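Local coordinates for protein cellulase (Xanthomonas axonopodis pv. citri, PDB 5HOS) that acts as an endo-beta-1,4-glucanase of glycoside hydrolase family 5, probably cutting internal glycosidic bonds of cellulose chains, at residues H115-Y120 / L156-Y161; G36-S41 / R72-W77. All blocks are in the same frame, centred on the assembly; numbering follows the deposited sequence.

Contact 1: H115-Y120 / L156-Y161; sequences HNYAKY and LMNEPY
K119 NZ has two oxygen partners: a weak hydrogen bond of 3.0 Å to Y161 OH and a salt bridge to D162. Nearby, a water joins Y117 O to Y161 N, while Y117 CB rests at the edge of the Y161 ring, 3.7 Å from Y161 CE1. Further in, the N158 amide is stacked on the imidazole of H115, their planes only 12° apart. N158 ND2 comes within 3.2 Å of H115 CE1, offset toward the rim of that face. N158 carries its CG anti to the backbone N (chi1 -171°), as H115 does, which lets ring and amide run alongside each other. Each is hydrogen-bonded outside the stack, N158 OD1 to R72 and H115 ND1 to D113, which limits how either flat group can turn. The Y117 ring stands at 78° to the amide, with its CE1 3.4 Å from N158 ND2. Y117 N reaches N158 O in a weak, bent bond of 2.9 Å. M157 curls so that its SD accepts a weak bond of 3.3 Å from A118 N, and A118 CB packs on P160 CB. The type I' turn N116-K119 lies against the N-E-P sequence after the fourth barrel strand, which holds the acid/base glutamate in family 5. Helix 165-181 supports M157 and P160 through W168, strand 267-273 touches H115, N158 and E159 through E271, and strand 119-120 pairs antiparallel with strand 123-124.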
loop_
_atom_site.group_PDB
_atom_site.type_symbol
_atom_site.label_atom_id
_atom_site.label_comp_id
_atom_site.label_asym_id
_atom_site.label_seq_id
_atom_site.Cartn_x
_atom_site.Cartn_y
_atom_site.Cartn_z
ATOM N N HIS A 115 -3.561 6.293 4.679
ATOM C CA HIS A 115 -4.305 6.257 3.424
ATOM C C HIS A 115 -4.891 7.619 3.105
ATOM O O HIS A 115 -6.106 7.787 3.035
ATOM C CB HIS A 115 -5.386 5.168 3.484
ATOM C CG HIS A 115 -5.874 4.710 2.141
ATOM N ND1 HIS A 115 -5.280 3.681 1.444
ATOM C CD2 HIS A 115 -6.924 5.112 1.387
ATOM C CE1 HIS A 115 -5.933 3.476 0.316
ATOM N NE2 HIS A 115 -6.933 4.334 0.256
ATOM N N ASN A 116 -4.004 8.586 2.875
ATOM C CA ASN A 116 -4.371 10.005 2.935
ATOM C C ASN A 116 -4.088 10.916 1.736
ATOM O O ASN A 116 -4.384 12.103 1.804
ATOM C CB ASN A 116 -3.790 10.605 4.213
ATOM C CG ASN A 116 -4.768 10.526 5.348
ATOM O OD1 ASN A 116 -5.005 9.444 5.887
ATOM N ND2 ASN A 116 -5.403 11.655 5.675
ATOM N N TYR A 117 -3.540 10.379 0.650
ATOM C CA TYR A 117 -3.343 11.162 -0.576
ATOM C C TYR A 117 -2.527 12.445 -0.332
ATOM O O TYR A 117 -2.723 13.452 -1.002
ATOM C CB TYR A 117 -4.701 11.451 -1.244
ATOM C CG TYR A 117 -5.533 10.209 -1.442
ATOM C CD1 TYR A 117 -5.365 9.414 -2.567
ATOM C CD2 TYR A 117 -6.457 9.796 -0.478
ATOM C CE1 TYR A 117 -6.106 8.253 -2.745
ATOM C CE2 TYR A 117 -7.199 8.636 -0.642
ATOM C CZ TYR A 117 -7.027 7.874 -1.784
ATOM O OH TYR A 117 -7.759 6.724 -1.960
ATOM N N ALA A 118 -1.593 12.362 0.619
ATOM C CA ALA A 118 -0.724 13.465 1.047
ATOM C C ALA A 118 -1.484 14.690 1.573
ATOM O O ALA A 118 -1.003 15.816 1.466
ATOM C CB ALA A 118 0.259 13.849 -0.057
ATOM N N LYS A 119 -2.653 14.446 2.162
ATOM C CA LYS A 119 -3.467 15.488 2.756
ATOM C C LYS A 119 -3.799 15.169 4.217
ATOM O O LYS A 119 -3.933 14.002 4.604
ATOM C CB LYS A 119 -4.759 15.676 1.959
ATOM C CG LYS A 119 -4.528 16.303 0.597
ATOM C CD LYS A 119 -5.828 16.420 -0.185
ATOM C CE LYS A 119 -5.687 17.425 -1.320
ATOM N NZ LYS A 119 -6.472 17.000 -2.506
ATOM N N TYR A 120 -3.921 16.232 5.007
ATOM C CA TYR A 120 -4.366 16.172 6.396
ATOM C C TYR A 120 -5.494 17.182 6.522
ATOM O O TYR A 120 -5.282 18.374 6.287
ATOM C CB TYR A 120 -3.203 16.521 7.314
ATOM C CG TYR A 120 -3.468 16.345 8.787
ATOM C CD1 TYR A 120 -3.819 15.096 9.315
ATOM C CD2 TYR A 120 -3.347 17.420 9.662
ATOM C CE1 TYR A 120 -4.055 14.932 10.675
ATOM C CE2 TYR A 120 -3.564 17.265 11.018
ATOM C CZ TYR A 120 -3.918 16.022 11.523
ATOM O OH TYR A 120 -4.161 15.894 12.873
ATOM N N LEU A 156 4.365 4.877 4.081
ATOM C CA LEU A 156 4.402 6.331 4.349
ATOM C C LEU A 156 3.126 7.089 3.983
ATOM O O LEU A 156 2.628 7.884 4.777
ATOM C CB LEU A 156 5.573 6.990 3.630
ATOM C CG LEU A 156 6.995 6.620 4.054
ATOM C CD1 LEU A 156 7.953 7.458 3.220
ATOM C CD2 LEU A 156 7.206 6.854 5.539
ATOM N N MET A 157 2.612 6.857 2.785
ATOM C CA MET A 157 1.442 7.606 2.319
ATOM C C MET A 157 0.803 6.953 1.117
ATOM O O MET A 157 1.486 6.654 0.158
ATOM C CB MET A 157 1.857 9.032 1.913
ATOM C CG MET A 157 0.703 9.942 1.471
ATOM S SD MET A 157 -0.581 10.089 2.724
ATOM C CE MET A 157 0.344 10.697 4.127
ATOM N N ASN A 158 -0.517 6.814 1.129
ATOM C CA ASN A 158 -1.201 6.331 -0.056
ATOM C C ASN A 158 -1.351 7.432 -1.111
ATOM O O ASN A 158 -1.931 8.474 -0.822
ATOM C CB ASN A 158 -2.598 5.839 0.280
ATOM C CG ASN A 158 -3.246 5.140 -0.882
ATOM O OD1 ASN A 158 -2.749 4.124 -1.344
ATOM N ND2 ASN A 158 -4.370 5.674 -1.363
ATOM N N GLU A 159 -0.854 7.169 -2.316
ATOM C CA GLU A 159 -1.133 7.969 -3.516
ATOM C C GLU A 159 -1.118 9.499 -3.348
ATOM O O GLU A 159 -2.146 10.155 -3.547
ATOM C CB GLU A 159 -2.465 7.509 -4.139
ATOM C CG GLU A 159 -2.435 6.043 -4.569
ATOM C CD GLU A 159 -3.608 5.611 -5.439
ATOM O OE1 GLU A 159 -4.489 6.437 -5.733
ATOM O OE2 GLU A 159 -3.644 4.418 -5.834
ATOM N N PRO A 160 0.049 10.079 -3.003
ATOM C CA PRO A 160 0.195 11.535 -3.172
ATOM C C PRO A 160 -0.161 11.919 -4.604
ATOM O O PRO A 160 0.222 11.191 -5.521
ATOM C CB PRO A 160 1.689 11.784 -2.918
ATOM C CG PRO A 160 2.218 10.549 -2.279
ATOM C CD PRO A 160 1.340 9.419 -2.727
ATOM N N TYR A 161 -0.916 12.996 -4.819
ATOM C CA TYR A 161 -1.300 13.347 -6.210
ATOM C C TYR A 161 -1.374 14.807 -6.641
ATOM O O TYR A 161 -1.212 15.078 -7.832
ATOM C CB TYR A 161 -2.600 12.660 -6.611
ATOM C CG TYR A 161 -3.851 13.262 -6.025
ATOM C CD1 TYR A 161 -4.335 12.835 -4.792
ATOM C CD2 TYR A 161 -4.571 14.233 -6.716
ATOM C CE1 TYR A 161 -5.498 13.378 -4.263
ATOM C CE2 TYR A 161 -5.728 14.785 -6.194
ATOM C CZ TYR A 161 -6.189 14.341 -4.972
ATOM O OH TYR A 161 -7.322 14.877 -4.439
HETATM O O HOH W 1 -1.738 14.985 -3.100
#

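Contact 2: G36-S41 / R72-W77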
loop_
_atom_site.group_PDB
_atom_site.type_symbol
_atom_site.label_atom_id
_atom_site.label_comp_id
_atom_site.label_asym_id
_atom_site.label_seq_id
_atom_site.Cartn_x
_atom_site.Cartn_y
_atom_site.Cartn_z
ATOM N N GLY A 36 -11.320 -1.053 5.064
ATOM C CA GLY A 36 -12.358 -0.903 6.083
ATOM C C GLY A 36 -12.131 0.210 7.086
ATOM O O GLY A 36 -13.077 0.866 7.480
ATOM N N ALA A 37 -10.889 0.414 7.525
ATOM C CA ALA A 37 -10.591 1.426 8.551
ATOM C C ALA A 37 -10.447 2.845 7.974
ATOM O O ALA A 37 -10.519 3.828 8.718
ATOM C CB ALA A 37 -9.336 1.037 9.335
ATOM N N GLU A 38 -10.266 2.937 6.653
ATOM C CA GLU A 38 -10.044 4.200 5.953
ATOM C C GLU A 38 -11.314 4.824 5.366
ATOM O O GLU A 38 -11.285 5.984 4.939
ATOM C CB GLU A 38 -9.008 4.003 4.831
ATOM C CG GLU A 38 -9.506 3.477 3.479
ATOM C CD GLU A 38 -9.825 1.984 3.430
ATOM O OE1 GLU A 38 -9.906 1.303 4.484
ATOM O OE2 GLU A 38 -10.007 1.478 2.307
ATOM N N ILE A 39 -12.404 4.064 5.336
ATOM C CA ILE A 39 -13.606 4.461 4.579
ATOM C C ILE A 39 -14.438 5.538 5.272
ATOM O O ILE A 39 -14.228 5.840 6.456
ATOM C CB ILE A 39 -14.493 3.248 4.192
ATOM C CG1 ILE A 39 -15.199 2.648 5.412
ATOM C CG2 ILE A 39 -13.666 2.199 3.446
ATOM C CD1 ILE A 39 -16.110 1.492 5.085
ATOM N N LYS A 40 -15.365 6.115 4.500
ATOM C CA LYS A 40 -16.261 7.192 4.945
ATOM C C LYS A 40 -15.466 8.298 5.608
ATOM O O LYS A 40 -15.733 8.678 6.751
ATOM C CB LYS A 40 -17.358 6.654 5.870
ATOM C CG LYS A 40 -18.140 5.513 5.243
ATOM C CD LYS A 40 -19.492 5.300 5.901
ATOM C CE LYS A 40 -20.105 3.963 5.498
ATOM N NZ LYS A 40 -19.456 2.781 6.144
ATOM N N SER A 41 -14.477 8.806 4.875
ATOM C CA SER A 41 -13.506 9.742 5.437
ATOM C C SER A 41 -14.092 11.094 5.857
ATOM O O SER A 41 -13.472 11.797 6.657
ATOM C CB SER A 41 -12.330 9.950 4.479
ATOM O OG SER A 41 -12.766 10.530 3.269
ATOM N N ARG A 72 -2.014 -5.394 3.818
ATOM C CA ARG A 72 -1.882 -3.945 3.798
ATOM C C ARG A 72 -3.131 -3.414 4.461
ATOM O O ARG A 72 -4.259 -3.764 4.062
ATOM C CB ARG A 72 -1.700 -3.390 2.384
ATOM C CG ARG A 72 -1.519 -1.876 2.305
ATOM C CD ARG A 72 -0.921 -1.502 0.961
ATOM N NE ARG A 72 -0.725 -0.077 0.707
ATOM C CZ ARG A 72 -1.593 0.744 0.102
ATOM N NH1 ARG A 72 -2.804 0.331 -0.284
ATOM N NH2 ARG A 72 -1.242 2.007 -0.123
ATOM N N LEU A 73 -2.926 -2.593 5.484
ATOM C CA LEU A 73 -4.013 -2.076 6.305
ATOM C C LEU A 73 -4.137 -0.559 6.165
ATOM O O LEU A 73 -3.402 0.188 6.813
ATOM C CB LEU A 73 -3.767 -2.464 7.761
ATOM C CG LEU A 73 -4.867 -2.113 8.757
ATOM C CD1 LEU A 73 -6.048 -3.052 8.583
ATOM C CD2 LEU A 73 -4.320 -2.160 10.177
ATOM N N PRO A 74 -5.067 -0.098 5.308
ATOM C CA PRO A 74 -5.342 1.318 5.217
ATOM C C PRO A 74 -5.953 1.860 6.507
ATOM O O PRO A 74 -6.900 1.265 7.035
ATOM C CB PRO A 74 -6.373 1.405 4.089
ATOM C CG PRO A 74 -6.147 0.213 3.260
ATOM C CD PRO A 74 -5.808 -0.847 4.269
ATOM N N ILE A 75 -5.385 2.960 7.000
ATOM C CA ILE A 75 -5.915 3.708 8.136
ATOM C C ILE A 75 -5.972 5.175 7.755
ATOM O O ILE A 75 -5.255 5.603 6.847
ATOM C CB ILE A 75 -5.090 3.499 9.425
ATOM C CG1 ILE A 75 -3.656 4.047 9.312
ATOM C CG2 ILE A 75 -5.045 2.021 9.771
ATOM C CD1 ILE A 75 -3.467 5.468 9.782
ATOM N N LEU A 76 -6.845 5.928 8.425
ATOM C CA LEU A 76 -6.971 7.365 8.189
ATOM C C LEU A 76 -6.126 8.139 9.163
ATOM O O LEU A 76 -6.303 7.997 10.375
ATOM C CB LEU A 76 -8.413 7.843 8.368
ATOM C CG LEU A 76 -9.363 7.959 7.190
ATOM C CD1 LEU A 76 -10.533 8.830 7.628
ATOM C CD2 LEU A 76 -8.715 8.533 5.944
ATOM N N TRP A 77 -5.246 8.990 8.643
ATOM C CA TRP A 77 -4.388 9.852 9.468
ATOM C C TRP A 77 -5.202 10.546 10.574
ATOM O O TRP A 77 -4.825 10.520 11.740
ATOM C CB TRP A 77 -3.700 10.902 8.581
ATOM C CG TRP A 77 -2.616 11.737 9.227
ATOM C CD1 TRP A 77 -2.298 11.830 10.557
ATOM C CD2 TRP A 77 -1.742 12.642 8.553
ATOM N NE1 TRP A 77 -1.277 12.720 10.743
ATOM C CE2 TRP A 77 -0.919 13.241 9.530
ATOM C CE3 TRP A 77 -1.579 13.011 7.211
ATOM C CZ2 TRP A 77 0.073 14.180 9.209
ATOM C CZ3 TRP A 77 -0.585 13.958 6.890
ATOM C CH2 TRP A 77 0.215 14.527 7.883
HETATM O O HOH W 2 -8.443 -0.934 6.761
HETATM O O HOH W 3 -8.480 4.749 10.440
#
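The carboxylate of E38 presents a face to the P74 ring: P74 CB sits over it, 3.6 Å from E38 CD, and the two side chains run alongside each other in the same direction. On its syn side E38 OE1 takes a nearly straight hydrogen bond of 2.8 Å from G36 N, which lies 19° out of the carboxylate plane. The other oxygen, OE2, is bonded to S35 OG, just ahead of the segment. The acid is therefore tied back to its own loop, and what it offers P74 is a flat surface. Its shape follows from the torsions: chi1 of 84° puts CG between the backbone N and the carbonyl carbon, and the bend at chi2 folds the carboxylate back toward G36. W304 of strand 298-306 touches both E38 and P74, and H115 also reaches E38.

Beside this pair, A37 CB points at the strand and touches P74 O at 3.4 Å. That oxygen also receives a bond from a water, which in turn accepts one from A37 N. A second water works in the same way one step on, donating to A37 O and accepting from L76 N at 2.9 Å. Past it, the branch of L76 lies on the loop backbone, with CG 3.6 Å from E38 O, and its CD1 meets S41 CB at 3.8 Å. L76 is the N-cap residue of helix 77-80, whose R79 bonds A37 O and I39 O. Chemically, then, the loop after the first barrel strand meets the end of the second by van der Waals contact and two bridging waters, without a direct hydrogen bond between the segments; the waters serve backbone N and O atoms that lie too far apart to pair with each other.

In the fold
Both contacts lie at the C-terminal ends of neighbouring strands of the (beta/alpha)8 barrel, the mouth where family 5 enzymes bind substrate, and their centres are about 11 Å apart. They come in series: contact 2 joins the loop after strand 29-34 to strand 70-75 and closes before contact 1 joins the loops after strands 109-114 and 152-155. They meet directly. H115 N is 2.8 Å from I75 O and N116 OD1 is 2.8 Å from W77 N, both probable hydrogen bonds, and Y120 packs on W77. R72 of contact 2 links this side of the mouth to the other through salt bridges with E227 of strand 224-231 and E271 of strand 267-273, where family 5 carries its nucleophile.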